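Local coordinates for protein AGR_C_4470p (Agrobacterium tumefaciens str. C58, PDB 2HQV) that is of unknown function but, as a member of the ChuX/HutX haem-utilisation family, probably takes part in the uptake or handling of haem, at residues R80-I85 with A172-K177; I132-R137 with A176-L181. One frame throughout, in Å; residues are numbered along the deposited sequence.

Contact 1 (R80-I85 with A172-K177)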
ATOM      1  N   ARG A  80       1.477 -17.430  10.964  1.00 30.48           N
ATOM      2  CA  ARG A  80       1.097 -18.340   9.890  1.00 31.79           C
ATOM      3  C   ARG A  80       0.233 -19.480  10.435  1.00 33.12           C
ATOM      4  O   ARG A  80      -0.470 -20.148   9.683  1.00 31.98           O
ATOM      5  CB  ARG A  80       2.339 -18.916   9.203  1.00 33.63           C
ATOM      6  CG  ARG A  80       3.126 -17.897   8.387  1.00 37.48           C
ATOM      7  CD  ARG A  80       4.201 -18.576   7.565  1.00 42.15           C
ATOM      8  NE  ARG A  80       3.619 -19.632   6.748  1.00 45.87           N
ATOM      9  CZ  ARG A  80       3.808 -20.929   6.960  1.00 50.78           C
ATOM     10  NH1 ARG A  80       4.579 -21.339   7.963  1.00 50.87           N
ATOM     11  NH2 ARG A  80       3.205 -21.819   6.183  1.00 51.69           N
ATOM     12  N   GLY A  81       0.286 -19.697  11.745  1.00 34.67           N
ATOM     13  CA  GLY A  81      -0.510 -20.758  12.337  1.00 36.01           C
ATOM     14  C   GLY A  81      -1.827 -20.242  12.886  1.00 37.19           C
ATOM     15  O   GLY A  81      -2.613 -21.008  13.439  1.00 37.29           O
ATOM     16  N   TRP A  82      -2.077 -18.946  12.716  1.00 34.65           N
ATOM     17  CA  TRP A  82      -3.301 -18.324  13.223  1.00 35.17           C
ATOM     18  C   TRP A  82      -4.529 -18.529  12.345  1.00 35.15           C
ATOM     19  O   TRP A  82      -5.636 -18.177  12.742  1.00 34.26           O
ATOM     20  CB  TRP A  82      -3.094 -16.819  13.416  1.00 31.97           C
ATOM     21  CG  TRP A  82      -2.145 -16.422  14.516  1.00 31.59           C
ATOM     22  CD1 TRP A  82      -1.331 -17.242  15.253  1.00 30.58           C
ATOM     23  CD2 TRP A  82      -1.895 -15.089  14.980  1.00 29.98           C
ATOM     24  NE1 TRP A  82      -0.592 -16.498  16.143  1.00 29.31           N
ATOM     25  CE2 TRP A  82      -0.917 -15.174  15.999  1.00 31.71           C
ATOM     26  CE3 TRP A  82      -2.402 -13.828  14.632  1.00 31.19           C
ATOM     27  CZ2 TRP A  82      -0.434 -14.043  16.676  1.00 32.27           C
ATOM     28  CZ3 TRP A  82      -1.919 -12.697  15.306  1.00 29.65           C
ATOM     29  CH2 TRP A  82      -0.944 -12.817  16.318  1.00 30.76           C
ATOM     30  N   GLY A  83      -4.344 -19.093  11.160  1.00 36.77           N
ATOM     31  CA  GLY A  83      -5.472 -19.298  10.274  1.00 36.86           C
ATOM     32  C   GLY A  83      -5.669 -18.086   9.384  1.00 37.67           C
ATOM     33  O   GLY A  83      -4.715 -17.366   9.096  1.00 38.53           O
ATOM     34  N   GLU A  84      -6.901 -17.845   8.952  1.00 38.47           N
ATOM     35  CA  GLU A  84      -7.174 -16.706   8.082  1.00 38.84           C
ATOM     36  C   GLU A  84      -7.229 -15.389   8.852  1.00 35.61           C
ATOM     37  O   GLU A  84      -8.108 -15.178   9.681  1.00 36.61           O
ATOM     38  CB  GLU A  84      -8.492 -16.911   7.326  1.00 40.43           C
ATOM     39  CG  GLU A  84      -8.779 -15.827   6.291  1.00 45.28           C
ATOM     40  CD  GLU A  84     -10.155 -15.964   5.654  1.00 49.26           C
ATOM     41  OE1 GLU A  84     -10.502 -15.130   4.794  1.00 51.85           O
ATOM     42  OE2 GLU A  84     -10.888 -16.906   6.016  1.00 52.03           O
ATOM     43  N   ILE A  85      -6.279 -14.507   8.574  1.00 32.20           N
ATOM     44  CA  ILE A  85      -6.230 -13.206   9.227  1.00 31.87           C
ATOM     45  C   ILE A  85      -6.605 -12.126   8.209  1.00 29.67           C
ATOM     46  O   ILE A  85      -7.046 -12.433   7.103  1.00 27.67           O
ATOM     47  CB  ILE A  85      -4.808 -12.927   9.811  1.00 31.34           C
ATOM     48  CG1 ILE A  85      -3.716 -13.183   8.761  1.00 32.16           C
ATOM     49  CG2 ILE A  85      -4.564 -13.832  11.007  1.00 30.88           C
ATOM     50  CD1 ILE A  85      -3.672 -12.184   7.597  1.00 32.46           C
ATOM     51  N   ALA A 172     -12.349 -16.500  18.579  1.00 35.68           N
ATOM     52  CA  ALA A 172     -11.801 -17.060  19.812  1.00 34.75           C
ATOM     53  C   ALA A 172     -10.405 -17.668  19.729  1.00 34.13           C
ATOM     54  O   ALA A 172      -9.481 -17.202  20.396  1.00 32.70           O
ATOM     55  CB  ALA A 172     -12.779 -18.091  20.379  1.00 37.33           C
ATOM     56  N   GLY A 173     -10.250 -18.716  18.925  1.00 34.57           N
ATOM     57  CA  GLY A 173      -8.955 -19.366  18.806  1.00 34.74           C
ATOM     58  C   GLY A 173      -7.822 -18.446  18.382  1.00 33.45           C
ATOM     59  O   GLY A 173      -6.722 -18.489  18.939  1.00 32.43           O
ATOM     60  N   GLN A 174      -8.095 -17.612  17.388  1.00 31.55           N
ATOM     61  CA  GLN A 174      -7.098 -16.678  16.872  1.00 31.10           C
ATOM     62  C   GLN A 174      -6.748 -15.630  17.921  1.00 28.78           C
ATOM     63  O   GLN A 174      -5.578 -15.331  18.149  1.00 27.55           O
ATOM     64  CB  GLN A 174      -7.643 -15.994  15.622  1.00 31.63           C
ATOM     65  CG  GLN A 174      -6.586 -15.324  14.773  1.00 33.07           C
ATOM     66  CD  GLN A 174      -7.137 -14.907  13.432  1.00 32.89           C
ATOM     67  OE1 GLN A 174      -7.706 -13.830  13.296  1.00 33.60           O
ATOM     68  NE2 GLN A 174      -6.991 -15.774  12.433  1.00 33.67           N
ATOM     69  N   LEU A 175      -7.777 -15.081  18.558  1.00 28.32           N
ATOM     70  CA  LEU A 175      -7.601 -14.072  19.597  1.00 29.29           C
ATOM     71  C   LEU A 175      -6.688 -14.582  20.703  1.00 28.97           C
ATOM     72  O   LEU A 175      -5.795 -13.870  21.150  1.00 27.57           O
ATOM     73  CB  LEU A 175      -8.958 -13.678  20.188  1.00 28.88           C
ATOM     74  CG  LEU A 175      -8.922 -12.674  21.344  1.00 29.90           C
ATOM     75  CD1 LEU A 175      -8.192 -11.405  20.907  1.00 30.73           C
ATOM     76  CD2 LEU A 175     -10.346 -12.352  21.787  1.00 33.54           C
ATOM     77  N   ALA A 176      -6.920 -15.817  21.146  1.00 30.53           N
ATOM     78  CA  ALA A 176      -6.108 -16.415  22.204  1.00 30.79           C
ATOM     79  C   ALA A 176      -4.620 -16.447  21.827  1.00 31.27           C
ATOM     80  O   ALA A 176      -3.755 -16.152  22.658  1.00 29.31           O
ATOM     81  CB  ALA A 176      -6.605 -17.833  22.513  1.00 33.24           C
ATOM     82  N   LYS A 177      -4.323 -16.803  20.578  1.00 28.98           N
ATOM     83  CA  LYS A 177      -2.935 -16.860  20.114  1.00 29.91           C
ATOM     84  C   LYS A 177      -2.318 -15.464  20.074  1.00 28.26           C
ATOM     85  O   LYS A 177      -1.142 -15.283  20.386  1.00 24.94           O
ATOM     86  CB  LYS A 177      -2.861 -17.502  18.723  1.00 31.94           C
ATOM     87  CG  LYS A 177      -3.384 -18.940  18.691  1.00 33.75           C
ATOM     88  CD  LYS A 177      -3.295 -19.542  17.303  1.00 37.15           C
ATOM     89  CE  LYS A 177      -3.816 -20.977  17.288  1.00 40.41           C
ATOM     90  NZ  LYS A 177      -3.701 -21.579  15.929  1.00 42.64           N
TER
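Gln174 and Lys177, in the opening turns of the C-terminal helix 172-185, donate to three backbone carbonyls of segment 80-85, the link between helix 72-79 and sheet strand 85-90 in this ChuX/HutX-family fold. Both N-H groups of the Gln174 amide are spent on the loop: NE2 lies 2.8 Å from Trp82 O and 3.0 Å from Glu84 O. Each bond is almost straight (176° and 178°), and both acceptors sit in the amide plane, although NE2 stands above either carbonyl plane. CG anti to the backbone N and an extended chain beyond it carry the amide out to the loop, where Ile85 CG2 comes within 3.4 Å of NE2. Lys177 works alongside the indole instead. Its CB packs over the face of the Trp82 five-membered ring, a CH-pi contact 3.9 Å from the centroid, and CD touches Trp82 CD1. The extended chain then brings NZ to 2.8 Å from Gly81 O, again above the carbonyl plane. One second-shell residue serves both segments: Arg163 gives its backbone N to Gln174 OE1, which, together with the two NE2 bonds, fixes the amide rotation, while its NH1 makes a salt bridge with Glu84 OE1.

Contact 2 (I132-R137 with A176-L181)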
ATOM      1  N   ILE A 132       7.881  -4.177  15.944  1.00 30.26           N
ATOM      2  CA  ILE A 132       6.645  -4.892  15.656  1.00 30.88           C
ATOM      3  C   ILE A 132       5.796  -4.643  16.894  1.00 31.61           C
ATOM      4  O   ILE A 132       6.129  -5.109  17.984  1.00 32.35           O
ATOM      5  CB  ILE A 132       6.906  -6.400  15.465  1.00 30.96           C
ATOM      6  CG1 ILE A 132       7.860  -6.603  14.281  1.00 28.40           C
ATOM      7  CG2 ILE A 132       5.581  -7.136  15.215  1.00 30.50           C
ATOM      8  CD1 ILE A 132       8.420  -7.983  14.173  1.00 27.64           C
ATOM      9  N   THR A 133       4.717  -3.887  16.725  1.00 29.69           N
ATOM     10  CA  THR A 133       3.855  -3.523  17.846  1.00 28.81           C
ATOM     11  C   THR A 133       2.480  -4.172  17.831  1.00 29.87           C
ATOM     12  O   THR A 133       1.734  -4.053  16.855  1.00 24.03           O
ATOM     13  CB  THR A 133       3.646  -2.000  17.889  1.00 29.75           C
ATOM     14  OG1 THR A 133       4.918  -1.349  17.783  1.00 25.92           O
ATOM     15  CG2 THR A 133       2.945  -1.594  19.192  1.00 29.03           C
ATOM     16  N   PHE A 134       2.157  -4.838  18.938  1.00 28.52           N
ATOM     17  CA  PHE A 134       0.873  -5.503  19.105  1.00 29.57           C
ATOM     18  C   PHE A 134      -0.081  -4.469  19.692  1.00 31.50           C
ATOM     19  O   PHE A 134       0.102  -4.020  20.828  1.00 30.75           O
ATOM     20  CB  PHE A 134       1.019  -6.703  20.053  1.00 29.27           C
ATOM     21  CG  PHE A 134       1.945  -7.766  19.542  1.00 28.15           C
ATOM     22  CD1 PHE A 134       3.324  -7.577  19.558  1.00 29.99           C
ATOM     23  CD2 PHE A 134       1.433  -8.949  19.016  1.00 29.42           C
ATOM     24  CE1 PHE A 134       4.184  -8.550  19.056  1.00 30.02           C
ATOM     25  CE2 PHE A 134       2.277  -9.931  18.510  1.00 31.44           C
ATOM     26  CZ  PHE A 134       3.658  -9.737  18.526  1.00 31.04           C
ATOM     27  N   VAL A 135      -1.085  -4.086  18.907  1.00 30.95           N
ATOM     28  CA  VAL A 135      -2.053  -3.076  19.322  1.00 29.44           C
ATOM     29  C   VAL A 135      -3.389  -3.709  19.711  1.00 30.60           C
ATOM     30  O   VAL A 135      -4.040  -4.370  18.908  1.00 29.73           O
ATOM     31  CB  VAL A 135      -2.254  -2.046  18.189  1.00 30.04           C
ATOM     32  CG1 VAL A 135      -3.189  -0.932  18.633  1.00 29.14           C
ATOM     33  CG2 VAL A 135      -0.894  -1.477  17.774  1.00 28.87           C
ATOM     34  N   ASP A 136      -3.774  -3.498  20.965  1.00 31.65           N
ATOM     35  CA  ASP A 136      -5.003  -4.053  21.523  1.00 31.54           C
ATOM     36  C   ASP A 136      -5.772  -2.880  22.133  1.00 33.73           C
ATOM     37  O   ASP A 136      -5.494  -2.468  23.257  1.00 31.56           O
ATOM     38  CB  ASP A 136      -4.634  -5.083  22.604  1.00 28.64           C
ATOM     39  CG  ASP A 136      -5.846  -5.706  23.278  1.00 30.86           C
ATOM     40  OD1 ASP A 136      -6.978  -5.203  23.088  1.00 26.68           O
ATOM     41  OD2 ASP A 136      -5.657  -6.708  24.008  1.00 28.45           O
ATOM     42  N   ARG A 137      -6.722  -2.344  21.380  1.00 36.92           N
ATOM     43  CA  ARG A 137      -7.479  -1.210  21.861  1.00 42.27           C
ATOM     44  C   ARG A 137      -8.880  -1.102  21.316  1.00 43.91           C
ATOM     45  O   ARG A 137      -9.248  -1.723  20.318  1.00 43.13           O
ATOM     46  CB  ARG A 137      -6.757   0.096  21.541  1.00 42.71           C
ATOM     47  CG  ARG A 137      -6.446   0.282  20.071  1.00 45.90           C
ATOM     48  CD  ARG A 137      -5.680   1.572  19.829  1.00 49.26           C
ATOM     49  NE  ARG A 137      -6.541   2.750  19.903  1.00 54.81           N
ATOM     50  CZ  ARG A 137      -7.273   3.215  18.891  1.00 55.43           C
ATOM     51  NH1 ARG A 137      -7.254   2.609  17.709  1.00 55.17           N
ATOM     52  NH2 ARG A 137      -8.043   4.279  19.069  1.00 58.19           N
ATOM     53  N   ALA A 176      -6.920 -15.817  21.146  1.00 30.53           N
ATOM     54  CA  ALA A 176      -6.108 -16.415  22.204  1.00 30.79           C
ATOM     55  C   ALA A 176      -4.620 -16.447  21.827  1.00 31.27           C
ATOM     56  O   ALA A 176      -3.755 -16.152  22.658  1.00 29.31           O
ATOM     57  CB  ALA A 176      -6.605 -17.833  22.513  1.00 33.24           C
ATOM     58  N   LYS A 177      -4.323 -16.803  20.578  1.00 28.98           N
ATOM     59  CA  LYS A 177      -2.935 -16.860  20.114  1.00 29.91           C
ATOM     60  C   LYS A 177      -2.318 -15.464  20.074  1.00 28.26           C
ATOM     61  O   LYS A 177      -1.142 -15.283  20.386  1.00 24.94           O
ATOM     62  CB  LYS A 177      -2.861 -17.502  18.723  1.00 31.94           C
ATOM     63  CG  LYS A 177      -3.384 -18.940  18.691  1.00 33.75           C
ATOM     64  CD  LYS A 177      -3.295 -19.542  17.303  1.00 37.15           C
ATOM     65  CE  LYS A 177      -3.816 -20.977  17.288  1.00 40.41           C
ATOM     66  NZ  LYS A 177      -3.701 -21.579  15.929  1.00 42.64           N
ATOM     67  N   PHE A 178      -3.113 -14.478  19.675  1.00 26.46           N
ATOM     68  CA  PHE A 178      -2.639 -13.097  19.627  1.00 27.68           C
ATOM     69  C   PHE A 178      -2.264 -12.651  21.050  1.00 28.66           C
ATOM     70  O   PHE A 178      -1.147 -12.189  21.302  1.00 29.08           O
ATOM     71  CB  PHE A 178      -3.740 -12.174  19.083  1.00 28.24           C
ATOM     72  CG  PHE A 178      -3.464 -10.710  19.304  1.00 29.15           C
ATOM     73  CD1 PHE A 178      -2.714  -9.978  18.390  1.00 29.29           C
ATOM     74  CD2 PHE A 178      -3.919 -10.072  20.455  1.00 28.40           C
ATOM     75  CE1 PHE A 178      -2.417  -8.631  18.616  1.00 29.59           C
ATOM     76  CE2 PHE A 178      -3.625  -8.721  20.690  1.00 30.52           C
ATOM     77  CZ  PHE A 178      -2.870  -8.003  19.764  1.00 28.54           C
ATOM     78  N   GLU A 179      -3.209 -12.795  21.972  1.00 29.00           N
ATOM     79  CA  GLU A 179      -2.989 -12.402  23.363  1.00 29.34           C
ATOM     80  C   GLU A 179      -1.762 -13.099  23.951  1.00 31.55           C
ATOM     81  O   GLU A 179      -0.941 -12.480  24.623  1.00 31.20           O
ATOM     82  CB  GLU A 179      -4.223 -12.741  24.194  1.00 28.21           C
ATOM     83  CG  GLU A 179      -5.514 -12.148  23.640  1.00 31.25           C
ATOM     84  CD  GLU A 179      -6.708 -12.429  24.529  1.00 31.71           C
ATOM     85  OE1 GLU A 179      -6.814 -13.570  25.025  1.00 31.45           O
ATOM     86  OE2 GLU A 179      -7.540 -11.515  24.725  1.00 31.14           O
ATOM     87  N   GLU A 180      -1.655 -14.396  23.679  1.00 33.01           N
ATOM     88  CA  GLU A 180      -0.551 -15.224  24.144  1.00 37.64           C
ATOM     89  C   GLU A 180       0.784 -14.643  23.665  1.00 35.22           C
ATOM     90  O   GLU A 180       1.691 -14.396  24.457  1.00 35.13           O
ATOM     91  CB  GLU A 180      -0.743 -16.635  23.587  1.00 43.63           C
ATOM     92  CG  GLU A 180       0.215 -17.690  24.090  1.00 51.59           C
ATOM     93  CD  GLU A 180       0.128 -18.961  23.252  1.00 56.04           C
ATOM     94  OE1 GLU A 180      -1.004 -19.389  22.934  1.00 57.55           O
ATOM     95  OE2 GLU A 180       1.188 -19.532  22.911  1.00 57.85           O
ATOM     96  N   LEU A 181       0.901 -14.428  22.362  1.00 31.63           N
ATOM     97  CA  LEU A 181       2.127 -13.879  21.797  1.00 30.29           C
ATOM     98  C   LEU A 181       2.410 -12.469  22.333  1.00 30.04           C
ATOM     99  O   LEU A 181       3.537 -12.169  22.754  1.00 25.75           O
ATOM    100  CB  LEU A 181       2.032 -13.858  20.270  1.00 28.50           C
ATOM    101  CG  LEU A 181       3.279 -13.404  19.512  1.00 27.90           C
ATOM    102  CD1 LEU A 181       4.466 -14.309  19.872  1.00 29.96           C
ATOM    103  CD2 LEU A 181       3.000 -13.445  18.027  1.00 30.11           C
TER
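Asp136, whose CB meets the edge of the Phe178 ring 4.2 Å from CE2, directs its OD2 to a salt bridge with Arg143 NH2 on the neighbouring strand 142-151; Arg182 adds a long, weak ion pair to the same oxygen. Glu179 OE2, on the helix, also pairs with Arg143 NH2. The guanidinium thus ties strand 129-139 to helix 172-185 and would be expected to ease the repulsion between the two carboxylates, whose OD2 and OE2 lie 5.2 Å apart in Asp136 and Glu179.

Away from these charges the contact is apolar. The segments run at 122° to one another, their axes 9.9 Å apart, as the C-terminal helix lies across one face of the antiparallel sheet. Phe134 and Asp136 turn their CB atoms to the helix, whereas Val135 turns to the other face and offers only its carbonyl O, 3.9 Å from Phe178 CZ. Phe178 has CG anti to the backbone N (chi1 166°), and the ring reaches in between Asp136 and Phe134. Its CE1 comes in the plane of the Phe134 ring, at the edge, 3.9 Å from CD2, while the two side chains, coming from opposite segments, pass alongside one another. Leu181, one turn on, crosses Phe134 at about a right angle: its CD2 sits at another part of the same rim, 3.6 Å from CE2. Phe185 further along the helix meets the Phe134 ring with the planes about 25° apart, and Ile75 of helix 72-79 also touches it.

No hydrogen bond crosses between the two segments directly, so the helix is held to this strand by carbon contacts in the interior and, at the margin, by charge through Arg143, with the weak pair from Arg182 added.

In the fold
Contacts 1 and 2 use overlapping parts of helix 172-185, sharing Ala176 and Lys177, and their centres lie about 11 Å apart. The helix start is tied to the loop 80-85, and the next turn rests on strand 129-139 of the sheet. Trp82 joins the two: its CH2 lies 3.7 Å from Phe178 CA, and its CZ2 is equally close, 3.7 Å, to Leu181 CD2, the methyl that also borders Phe134. Val162 touches both Gln174 and Phe178. Through the two contacts the helix connects loop and sheet within the ChuX/HutX family region; neither contact identifies a haem site.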